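Local structure of ATP:cob(I)alamin adenosyltransferase, putative (2ZHZ) at residues L159-L162 against A163-N167; P53-D56 against D57-A60; H67-F70 against D71-G74. The protein probably transfers the adenosyl group of ATP to the cobalt of reduced cobalamin, as a homotrimeric PduO-type enzyme, yielding adenosylcobalamin and triphosphate. One frame throughout, in Å; residues are numbered along the deposited sequence.

Contact 1 (L159-L162 against A163-N167)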
# COMPACT_ATOMS: atom_id res chain seq x y z
N LEU B 159 -10.35 11.88 3.55
CA LEU B 159 -8.91 11.78 3.72
C LEU B 159 -8.22 12.91 2.95
O LEU B 159 -7.21 13.46 3.39
CB LEU B 159 -8.42 10.40 3.27
CG LEU B 159 -8.78 9.31 4.29
CD1 LEU B 159 -8.55 7.92 3.70
CD2 LEU B 159 -7.94 9.51 5.56
N PHE B 160 -8.78 13.26 1.79
CA PHE B 160 -8.25 14.36 0.99
C PHE B 160 -8.41 15.64 1.80
O PHE B 160 -7.49 16.44 1.93
CB PHE B 160 -9.04 14.48 -0.31
CG PHE B 160 -8.61 15.64 -1.18
CD1 PHE B 160 -7.52 15.53 -2.03
CD2 PHE B 160 -9.33 16.84 -1.15
CE1 PHE B 160 -7.14 16.60 -2.85
CE2 PHE B 160 -8.96 17.91 -1.96
CZ PHE B 160 -7.86 17.79 -2.82
N VAL B 161 -9.60 15.83 2.36
CA VAL B 161 -9.91 17.01 3.15
C VAL B 161 -9.03 17.10 4.40
O VAL B 161 -8.53 18.17 4.74
CB VAL B 161 -11.39 17.03 3.56
CG1 VAL B 161 -11.68 18.23 4.47
CG2 VAL B 161 -12.25 17.11 2.32
N LEU B 162 -8.83 15.97 5.07
CA LEU B 162 -8.01 15.96 6.27
C LEU B 162 -6.55 16.27 5.94
O LEU B 162 -5.83 16.82 6.76
CB LEU B 162 -8.12 14.62 7.00
CG LEU B 162 -9.47 14.34 7.67
CD1 LEU B 162 -9.40 13.00 8.38
CD2 LEU B 162 -9.82 15.45 8.66
N ALA B 163 -6.12 15.90 4.74
CA ALA B 163 -4.74 16.19 4.33
C ALA B 163 -4.57 17.71 4.29
O ALA B 163 -3.56 18.24 4.74
CB ALA B 163 -4.45 15.58 2.96
N ARG B 164 -5.57 18.42 3.76
CA ARG B 164 -5.51 19.88 3.69
C ARG B 164 -5.53 20.45 5.10
O ARG B 164 -4.81 21.40 5.41
CB ARG B 164 -6.70 20.44 2.89
CG ARG B 164 -6.74 20.03 1.42
CD ARG B 164 -7.85 20.77 0.69
NE ARG B 164 -7.62 22.21 0.70
CZ ARG B 164 -8.57 23.13 0.57
NH1 ARG B 164 -9.84 22.77 0.42
NH2 ARG B 164 -8.26 24.42 0.61
N VAL B 165 -6.36 19.86 5.96
CA VAL B 165 -6.46 20.30 7.35
C VAL B 165 -5.11 20.15 8.03
O VAL B 165 -4.69 21.03 8.79
CB VAL B 165 -7.50 19.45 8.13
CG1 VAL B 165 -7.39 19.74 9.62
CG2 VAL B 165 -8.90 19.76 7.63
N LEU B 166 -4.43 19.04 7.76
CA LEU B 166 -3.12 18.78 8.36
C LEU B 166 -2.01 19.71 7.87
O LEU B 166 -1.09 20.03 8.61
CB LEU B 166 -2.72 17.32 8.16
CG LEU B 166 -3.56 16.34 9.00
CD1 LEU B 166 -3.15 14.89 8.71
CD2 LEU B 166 -3.38 16.65 10.48
N ASN B 167 -2.08 20.13 6.61
CA ASN B 167 -1.07 21.04 6.10
C ASN B 167 -1.23 22.39 6.81
O ASN B 167 -0.24 23.04 7.16
CB ASN B 167 -1.19 21.22 4.58
CG ASN B 167 -0.35 20.20 3.81
OD1 ASN B 167 0.76 19.88 4.22
ND2 ASN B 167 -0.88 19.72 2.69
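F160 and R164, one helical turn apart on helix 147-169, make the main side-chain contact of this stretch. The F160 ring crosses the R164 side chain at a slant, CE2 lying 4.1 Å from CD of R164. With CG opposite its backbone N (chi1 177°), the phenylalanine extends beside its own carbonyl. Ring and guanidinium planes are 50° apart, and it is the methylene, not the charged end, that meets the ring. A looser apolar pair, V161 CG1 to V165 CG2 at 4.5 Å, lies next along the helix, where both valines also pack on Y99 of helix 86-101.

The backbone bonds are those of an alpha helix. V165 N gives V161 O a bond of 3.0 Å, and L166 N reaches L162 O at 2.8 Å; the bond from R164 N to F160 O is weak.

Helix 147-169 is packed here in the helix bundle against helices 86-101 and 116-141, with the F160 side chain about 7 Å from that of the ATP-binding R129. The buried arginine divides its roles: its methylenes pack within the helix, while its charge is paired with D174 in a salt bridge, and P104 O takes a further N-H.

Contact 2 (P53-D56 against D57-A60); sequences PLPD and DVRA
P55 passes the chain from the extended residues P53 and L54 into helix 56-77, standing at the N-cap position itself. Its carbonyl accepts the first turn's bond from R59 N, 3.0 Å from P55 O. A60 N follows with a 3.0 Å bond to D56 O.

Among the side chains, P55 and V58 lie side by side and point the same way, P55 CD coming within 3.9 Å of V58 CB. D57 turns back toward the proline: its CG sits between the backbone N and the carbonyl carbon (chi1 60°), which brings OD1 to 3.3 Å from P55 CB. The other carboxylate oxygen, OD2, is hydrogen-bonded to Y99 OH.

R59 folds back over the incoming loop, bent at chi3, and crosses L54 at about a right angle. One face of its guanidinium receives L54 CD1, which stands toward the rim and 3.9 Å from R59 NH2. Two waters complete the link. The first lies in the guanidinium plane, accepts from R59 NE and donates to L54 O and D56 OD2; the second accepts from both L54 N and R59 NH2. R59 NH1 binds L50 O at the end of the preceding helix.

R59 therefore ties the loop to the first turn through a leucine methyl and two waters, and the turn to the end of helix 31-50 through L50 O, and its positive charge is probably balanced in part by D56 through the shared water.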
# COMPACT_ATOMS: atom_id res chain seq x y z
N PRO B 53 1.97 13.34 15.07
CA PRO B 53 1.33 14.35 15.92
C PRO B 53 0.11 14.82 15.14
O PRO B 53 0.19 15.05 13.94
CB PRO B 53 2.40 15.44 16.01
CG PRO B 53 3.68 14.67 15.88
CD PRO B 53 3.36 13.70 14.77
N LEU B 54 -1.03 14.96 15.82
CA LEU B 54 -2.25 15.38 15.14
C LEU B 54 -3.15 16.23 16.02
O LEU B 54 -3.07 16.17 17.24
CB LEU B 54 -3.06 14.15 14.71
CG LEU B 54 -2.48 13.10 13.76
CD1 LEU B 54 -3.34 11.84 13.85
CD2 LEU B 54 -2.47 13.64 12.33
N PRO B 55 -4.03 17.03 15.40
CA PRO B 55 -4.95 17.85 16.20
C PRO B 55 -5.86 16.84 16.89
O PRO B 55 -6.19 15.81 16.30
CB PRO B 55 -5.69 18.67 15.14
CG PRO B 55 -4.69 18.78 14.02
CD PRO B 55 -4.12 17.39 13.97
N ASP B 56 -6.27 17.13 18.12
CA ASP B 56 -7.14 16.21 18.86
C ASP B 56 -8.39 15.77 18.11
O ASP B 56 -8.75 14.59 18.16
CB ASP B 56 -7.53 16.84 20.20
CG ASP B 56 -6.38 16.88 21.18
OD1 ASP B 56 -6.50 17.59 22.21
OD2 ASP B 56 -5.36 16.21 20.93
N ASP B 57 -9.05 16.70 17.43
CA ASP B 57 -10.26 16.36 16.70
C ASP B 57 -9.97 15.43 15.52
O ASP B 57 -10.73 14.50 15.27
CB ASP B 57 -10.96 17.64 16.22
CG ASP B 57 -10.09 18.47 15.29
OD1 ASP B 57 -8.92 18.74 15.64
OD2 ASP B 57 -10.57 18.86 14.21
N VAL B 58 -8.88 15.69 14.81
CA VAL B 58 -8.51 14.85 13.67
C VAL B 58 -8.20 13.43 14.16
O VAL B 58 -8.58 12.45 13.51
CB VAL B 58 -7.29 15.42 12.92
CG1 VAL B 58 -6.83 14.44 11.84
CG2 VAL B 58 -7.65 16.76 12.29
N ARG B 59 -7.51 13.33 15.29
CA ARG B 59 -7.17 12.03 15.86
C ARG B 59 -8.44 11.29 16.25
O ARG B 59 -8.57 10.08 16.02
CB ARG B 59 -6.28 12.21 17.10
CG ARG B 59 -5.99 10.91 17.85
CD ARG B 59 -5.00 11.13 18.99
NE ARG B 59 -3.72 11.64 18.49
CZ ARG B 59 -2.86 10.92 17.78
NH1 ARG B 59 -3.13 9.66 17.48
NH2 ARG B 59 -1.74 11.47 17.35
N ALA B 60 -9.39 12.02 16.83
CA ALA B 60 -10.65 11.42 17.24
C ALA B 60 -11.41 10.84 16.06
O ALA B 60 -11.94 9.74 16.14
CB ALA B 60 -11.51 12.47 17.96
O HOH W 1 -3.78 14.48 19.14
O HOH W 2 -0.80 14.06 18.62

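Contact 3 (H67-F70 against D71-G74)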
# COMPACT_ATOMS: atom_id res chain seq x y z
N HIS B 67 -12.35 1.91 13.70
CA HIS B 67 -13.39 1.04 14.23
C HIS B 67 -14.40 0.74 13.12
O HIS B 67 -14.85 -0.40 12.98
CB HIS B 67 -14.09 1.70 15.42
CG HIS B 67 -13.20 1.89 16.61
ND1 HIS B 67 -12.84 0.85 17.43
CD2 HIS B 67 -12.57 2.99 17.09
CE1 HIS B 67 -12.03 1.30 18.38
NE2 HIS B 67 -11.85 2.59 18.19
N ASP B 68 -14.74 1.76 12.34
CA ASP B 68 -15.67 1.60 11.23
C ASP B 68 -15.11 0.60 10.22
O ASP B 68 -15.82 -0.27 9.71
CB ASP B 68 -15.88 2.92 10.47
CG ASP B 68 -16.64 3.96 11.27
OD1 ASP B 68 -17.18 3.64 12.35
OD2 ASP B 68 -16.71 5.11 10.78
N LEU B 69 -13.82 0.75 9.92
CA LEU B 69 -13.16 -0.12 8.96
C LEU B 69 -13.07 -1.55 9.47
O LEU B 69 -13.12 -2.50 8.68
CB LEU B 69 -11.76 0.43 8.64
CG LEU B 69 -11.79 1.74 7.86
CD1 LEU B 69 -10.36 2.19 7.56
CD2 LEU B 69 -12.57 1.56 6.56
N PHE B 70 -12.95 -1.71 10.78
CA PHE B 70 -12.91 -3.05 11.35
C PHE B 70 -14.27 -3.70 11.11
O PHE B 70 -14.35 -4.88 10.75
CB PHE B 70 -12.64 -2.99 12.85
CG PHE B 70 -12.54 -4.34 13.49
CD1 PHE B 70 -11.37 -5.10 13.37
CD2 PHE B 70 -13.62 -4.89 14.16
CE1 PHE B 70 -11.29 -6.38 13.92
CE2 PHE B 70 -13.56 -6.17 14.71
CZ PHE B 70 -12.39 -6.91 14.59
N ASP B 71 -15.34 -2.94 11.30
CA ASP B 71 -16.68 -3.46 11.09
C ASP B 71 -16.98 -3.70 9.61
O ASP B 71 -17.67 -4.66 9.26
CB ASP B 71 -17.73 -2.51 11.67
CG ASP B 71 -17.71 -2.49 13.19
OD1 ASP B 71 -17.12 -3.41 13.80
OD2 ASP B 71 -18.30 -1.56 13.77
N LEU B 72 -16.47 -2.82 8.75
CA LEU B 72 -16.69 -2.96 7.32
C LEU B 72 -16.04 -4.27 6.87
O LEU B 72 -16.62 -5.03 6.10
CB LEU B 72 -16.08 -1.76 6.58
CG LEU B 72 -16.52 -1.55 5.12
CD1 LEU B 72 -16.26 -0.11 4.71
CD2 LEU B 72 -15.79 -2.51 4.21
N GLY B 73 -14.84 -4.53 7.38
CA GLY B 73 -14.14 -5.76 7.03
C GLY B 73 -14.91 -6.96 7.57
O GLY B 73 -15.00 -8.00 6.91
N GLY B 74 -15.46 -6.80 8.76
CA GLY B 74 -16.24 -7.87 9.37
C GLY B 74 -17.46 -8.17 8.53
O GLY B 74 -17.87 -9.33 8.41
O HOH W 3 -17.49 1.75 14.25
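D71, L72, G73 and G74 donate in succession to the carbonyls of H67, D68, L69 and F70, in regular alpha-helical bonds. The shortest joins L72 N to D68 O at 2.8 Å, and the longest joins D71 N to H67 O at 3.1 Å.

The carboxylate of D71 swings back over the preceding turn, its CG anti to the carbonyl carbon (chi1 -70°). OD1 of D71 comes to the edge of the F70 ring, near the ring plane and 3.8 Å from CD2 of F70, with carboxylate and ring planes 61° apart. A water donates to D68 OD1 at 2.7 Å and, weakly, to D71 OD2. The bridge lies between two like charges, but D68 is also held by a salt bridge to R91, which probably offsets its negative charge, while Y151 OH is hydrogen-bonded to OD2. L69 and L72 meet more loosely, L69 CD2 to L72 CD1 at 4.5 Å; both continue onto helices 31-50 and 147-169.

F70 faces another way: its ring meets that of F109 of a second subunit, with planes about 50° apart, and H67 and F70 both pack on L111 of that subunit. This division is that of an amphipathic helix in a helix bundle, with leucines turned to the bundle interior and an aromatic surface lent to the interface of the trimer.

Following the chain from its N terminus, contact 2 comes first, where the loop after helix 31-50 turns into helix 56-77. Contact 3 lies farther along that helix, its centre about 20 Å from that of contact 2, and contact 1 follows on helix 147-169. The three are in series; each is local, so none closes a long loop, and none nests or crosses. Contacts 1 and 2 nevertheless touch in space: L166 CD2 packs 3.6 Å from P55 CD and also meets L54, while V165 lies against V58. Contacts 1 and 3 sit on opposite sides of the chain's centre. Helix 56-77 thus meets helix 147-169 near its start and again at contact 3, beside the subunit interface.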